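Local coordinates for translation initiation factor eif-2b-like protein (Chaetomium thermophilum, PDB 4ZEO) that probably acts as the delta regulatory subunit of the eIF2B complex, the guanine nucleotide exchange factor for eIF2 in translation initiation, at residues T374-M379 / L425-H430; T312-P317 / P340-L345. One frame throughout, in Å; residues are numbered along the deposited sequence.

Followed from the N terminus, the chain closes interaction 2 first. Strand 310-314 runs into its loop, helix 321-331 leads over to strand 336-338, and the loop after that strand returns so that 340-345 meets 312-317. Interaction 1 opens only afterwards: helix 374-384 begins the second excursion, which ends when 425-430 comes back to the helix start. The two loops therefore follow in series, neither nested nor crossed. Interaction 2 ties together two neighbouring strand ends of the parallel sheet, and interaction 1 ties a helix to the small antiparallel sheet. They touch where Asp376 packs on Leu342 and Leu345, and Val377 on Leu342 and Leu314.

Interaction 1: residues T374-M379 / L425-H430; sequences TADVAM and LFDNTH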
# COMPACT_ATOMS: atom_id res chain seq x y z
N THR A 374 13.07 1.31 -9.10
CA THR A 374 13.20 1.86 -7.74
C THR A 374 14.55 1.50 -7.13
O THR A 374 15.19 2.34 -6.46
CB THR A 374 12.08 1.34 -6.81
OG1 THR A 374 10.81 1.81 -7.29
CG2 THR A 374 12.27 1.80 -5.36
N ALA A 375 14.98 0.26 -7.35
CA ALA A 375 16.24 -0.25 -6.83
C ALA A 375 17.44 0.52 -7.38
O ALA A 375 18.38 0.80 -6.64
CB ALA A 375 16.40 -1.73 -7.15
N ASP A 376 17.40 0.89 -8.66
CA ASP A 376 18.51 1.63 -9.25
C ASP A 376 18.63 2.99 -8.58
O ASP A 376 19.75 3.44 -8.30
CB ASP A 376 18.33 1.76 -10.76
CG ASP A 376 18.21 0.43 -11.44
OD1 ASP A 376 19.25 -0.21 -11.69
OD2 ASP A 376 17.09 -0.02 -11.68
N VAL A 377 17.49 3.63 -8.31
CA VAL A 377 17.46 4.92 -7.63
C VAL A 377 18.04 4.82 -6.20
O VAL A 377 18.92 5.61 -5.84
CB VAL A 377 16.02 5.46 -7.55
CG1 VAL A 377 15.98 6.81 -6.83
CG2 VAL A 377 15.44 5.60 -8.94
N ALA A 378 17.58 3.83 -5.43
CA ALA A 378 18.07 3.60 -4.07
C ALA A 378 19.56 3.23 -4.04
O ALA A 378 20.30 3.66 -3.16
CB ALA A 378 17.24 2.51 -3.38
N MET A 379 20.00 2.40 -4.98
CA MET A 379 21.41 2.04 -5.05
C MET A 379 22.30 3.25 -5.37
O MET A 379 23.36 3.44 -4.76
CB MET A 379 21.64 0.96 -6.10
CG MET A 379 21.15 -0.43 -5.67
SD MET A 379 21.57 -1.77 -6.82
CE MET A 379 20.47 -1.38 -8.17
N LEU A 425 7.15 -6.44 -13.52
CA LEU A 425 7.28 -4.99 -13.46
C LEU A 425 7.62 -4.47 -12.06
O LEU A 425 7.43 -3.29 -11.75
CB LEU A 425 5.99 -4.37 -14.00
CG LEU A 425 4.68 -4.81 -13.35
CD1 LEU A 425 4.37 -3.98 -12.10
CD2 LEU A 425 3.53 -4.75 -14.33
N PHE A 426 8.17 -5.35 -11.23
CA PHE A 426 8.61 -5.02 -9.89
C PHE A 426 10.08 -5.37 -9.77
O PHE A 426 10.55 -6.26 -10.47
CB PHE A 426 7.81 -5.80 -8.84
CG PHE A 426 6.38 -5.34 -8.70
CD1 PHE A 426 6.09 -4.06 -8.23
CD2 PHE A 426 5.33 -6.19 -9.07
CE1 PHE A 426 4.78 -3.64 -8.12
CE2 PHE A 426 4.01 -5.77 -8.95
CZ PHE A 426 3.73 -4.49 -8.47
N ASP A 427 10.82 -4.64 -8.93
CA ASP A 427 12.18 -5.06 -8.61
C ASP A 427 12.36 -5.07 -7.08
O ASP A 427 11.48 -4.62 -6.33
CB ASP A 427 13.24 -4.20 -9.33
CG ASP A 427 13.28 -2.74 -8.86
OD1 ASP A 427 12.72 -2.40 -7.80
OD2 ASP A 427 13.90 -1.92 -9.56
N ASN A 428 13.48 -5.59 -6.62
CA ASN A 428 13.74 -5.68 -5.19
C ASN A 428 14.81 -4.72 -4.71
O ASN A 428 15.94 -4.74 -5.20
CB ASN A 428 14.14 -7.10 -4.85
CG ASN A 428 14.20 -7.34 -3.38
OD1 ASN A 428 15.28 -7.50 -2.81
ND2 ASN A 428 13.04 -7.34 -2.72
N THR A 429 14.47 -3.88 -3.74
CA THR A 429 15.50 -3.01 -3.17
C THR A 429 15.98 -3.60 -1.85
O THR A 429 15.24 -3.58 -0.85
CB THR A 429 15.00 -1.55 -2.96
OG1 THR A 429 14.62 -0.96 -4.22
CG2 THR A 429 16.10 -0.71 -2.33
N HIS A 430 17.23 -4.07 -1.84
CA HIS A 430 17.83 -4.70 -0.65
C HIS A 430 17.88 -3.66 0.47
O HIS A 430 18.08 -2.48 0.21
CB HIS A 430 19.23 -5.21 -0.96
CG HIS A 430 19.79 -6.12 0.08
ND1 HIS A 430 20.30 -5.64 1.28
CD2 HIS A 430 20.01 -7.45 0.10
CE1 HIS A 430 20.75 -6.65 2.00
NE2 HIS A 430 20.59 -7.76 1.30
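Asp427 and Thr429 reach from strand 426-429 to the first turn of helix 374-384, a junction between a small antiparallel sheet and a helix of the Rossmann-like domain. It exemplifies how a carboxylate from a strand distant in sequence can serve the amide groups at a helix start. With CG set between the backbone N and the carbonyl carbon (chi1 67°), Asp427 turns its carboxylate against the amide and methyl of Ala375. Asp427 OD2 accepts a hydrogen bond from Ala375 N at 3.3 Å, with an N-H...O angle of 157°. The amide approaches from the syn side, 29° out of the carboxylate plane. Gly373 N, just before the helix, gives Asp427 OD2 a second bond. The helix dipole would probably favour the negative charge here, although Asp376 OD2 stands 4.3 Å from Asp427 OD2 and would tend to oppose it. An alanine in place of Asp427 would probably leave the amides of Gly373 and Ala375 without this acceptor and open a gap beside the Ala375 methyl.

Ala375 is shared by both strand side chains, its CB lying 3.5 Å from Asp427 OD2 and equally 3.5 Å from Thr429 OG1. Thr374 crosses Thr429 at about a right angle, bringing its methyl CG2 to 3.8 Å from Thr429 OG1, while its own OG1 turns back to bond Pro371 O. Leu368 of the neighbouring strand packs against both threonines. In Thr429 the other branch, CG2, is anti to the backbone N and meets the helix one turn further on, where it lies 3.6 Å from Ala378 CB.

Interaction 2: residues T312-P317 / P340-L345; sequences TVLDDP and PNLGGL
No hydrogen bond joins Asp315 to Pro340 and Asn341, although their backbones run close, and none spans the contact anywhere else. The carbonyl oxygens of Asp315 and Pro340 are neighbours, but both are acceptors. Pro317 cannot help, since its ring nitrogen carries no hydrogen to offer Pro340 O. What Asp315 O does meet is a carbon donor, the CA-H of Asn341, at 3.3 Å between Asn341 CA and Asp315 O. The angle at the hydrogen is 134°, so the contact is well bent. The ring of Pro317 comes up on the same carbonyl of Pro340, with Pro317 CD 3.6 Å from Pro340 O.

Leucines add an apolar part. Leu314 touches two of them with different atoms: Leu314 CB meets Leu342 CD2 at 4.0 Å, and Leu314 CD1 meets Leu345 CD1 at 3.9 Å. Leu314 and Leu345 cross at about a right angle. Tyr289 of strand 285-289 packs on both Leu314 and Leu342.

Within 340-345, Asn341 OD1 accepts from Gly343 N at 3.0 Å, forming an Asx turn that overlaps a type II beta turn from Leu342 to Leu345, with Gly344 at positive phi (61°) and in the N-cap position of helix 345-348. On the other segment, Asp315 OD1 is bonded to Tyr338 OH, which links this loop to the adjoining strand.

The whole is a worked example of loops meeting at the C-terminal ends of adjacent parallel strands, here 310-314 and 336-338, joined through helix 321-331 in the beta-alpha-beta crossover that characterises Rossmann-like folds.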
# COMPACT_ATOMS: atom_id res chain seq x y z
N THR A 312 12.84 16.47 -7.47
CA THR A 312 13.26 15.85 -8.71
C THR A 312 12.45 14.59 -8.86
O THR A 312 12.42 13.74 -7.98
CB THR A 312 14.79 15.53 -8.72
OG1 THR A 312 15.53 16.74 -8.77
CG2 THR A 312 15.16 14.67 -9.94
N VAL A 313 11.74 14.49 -9.98
CA VAL A 313 10.94 13.31 -10.25
C VAL A 313 11.53 12.53 -11.40
O VAL A 313 11.64 13.02 -12.52
CB VAL A 313 9.47 13.67 -10.56
CG1 VAL A 313 8.66 12.41 -10.79
CG2 VAL A 313 8.88 14.46 -9.40
N LEU A 314 11.92 11.30 -11.10
CA LEU A 314 12.52 10.41 -12.07
C LEU A 314 11.42 9.45 -12.53
O LEU A 314 10.45 9.25 -11.80
CB LEU A 314 13.69 9.66 -11.45
CG LEU A 314 14.87 10.47 -10.87
CD1 LEU A 314 15.78 9.59 -10.03
CD2 LEU A 314 15.67 11.09 -11.97
N ASP A 315 11.53 8.88 -13.73
CA ASP A 315 10.45 8.02 -14.19
C ASP A 315 10.90 6.78 -14.94
O ASP A 315 12.08 6.63 -15.27
CB ASP A 315 9.48 8.79 -15.08
CG ASP A 315 8.00 8.50 -14.75
OD1 ASP A 315 7.15 9.27 -15.23
OD2 ASP A 315 7.70 7.52 -14.02
N ASP A 316 9.94 5.89 -15.15
CA ASP A 316 10.08 4.75 -16.05
C ASP A 316 9.52 5.23 -17.39
O ASP A 316 8.35 5.61 -17.45
CB ASP A 316 9.31 3.54 -15.50
CG ASP A 316 9.46 2.28 -16.34
OD1 ASP A 316 9.64 2.35 -17.58
OD2 ASP A 316 9.34 1.19 -15.76
N PRO A 317 10.32 5.17 -18.46
CA PRO A 317 9.94 5.68 -19.78
C PRO A 317 8.71 4.96 -20.34
O PRO A 317 8.02 5.50 -21.20
CB PRO A 317 11.18 5.42 -20.63
CG PRO A 317 11.84 4.27 -19.96
CD PRO A 317 11.67 4.58 -18.51
N PRO A 340 12.01 11.70 -17.69
CA PRO A 340 11.24 10.54 -18.16
C PRO A 340 11.95 9.22 -17.94
O PRO A 340 11.34 8.17 -18.07
CB PRO A 340 11.09 10.82 -19.66
CG PRO A 340 12.25 11.64 -19.99
CD PRO A 340 12.41 12.56 -18.81
N ASN A 341 13.25 9.27 -17.67
CA ASN A 341 14.06 8.06 -17.53
C ASN A 341 15.07 8.11 -16.41
O ASN A 341 15.15 9.08 -15.67
CB ASN A 341 14.78 7.77 -18.84
CG ASN A 341 15.47 8.99 -19.38
OD1 ASN A 341 16.36 9.55 -18.74
ND2 ASN A 341 15.10 9.38 -20.60
N LEU A 342 15.84 7.03 -16.27
CA LEU A 342 16.91 6.95 -15.28
C LEU A 342 18.28 7.26 -15.90
O LEU A 342 19.31 6.83 -15.41
CB LEU A 342 16.92 5.56 -14.64
CG LEU A 342 15.70 5.21 -13.78
CD1 LEU A 342 15.90 3.91 -13.00
CD2 LEU A 342 15.36 6.34 -12.82
N GLY A 343 18.29 7.96 -17.04
CA GLY A 343 19.55 8.32 -17.66
C GLY A 343 20.29 9.35 -16.83
O GLY A 343 19.68 10.27 -16.27
N GLY A 344 21.61 9.21 -16.73
CA GLY A 344 22.45 10.12 -15.96
C GLY A 344 22.06 10.13 -14.49
O GLY A 344 22.01 11.19 -13.85
N LEU A 345 21.80 8.95 -13.95
CA LEU A 345 21.29 8.81 -12.59
C LEU A 345 22.17 9.41 -11.49
O LEU A 345 21.67 10.08 -10.59
CB LEU A 345 21.09 7.33 -12.31
CG LEU A 345 20.20 6.90 -11.16
CD1 LEU A 345 18.90 7.61 -11.17
CD2 LEU A 345 20.01 5.42 -11.27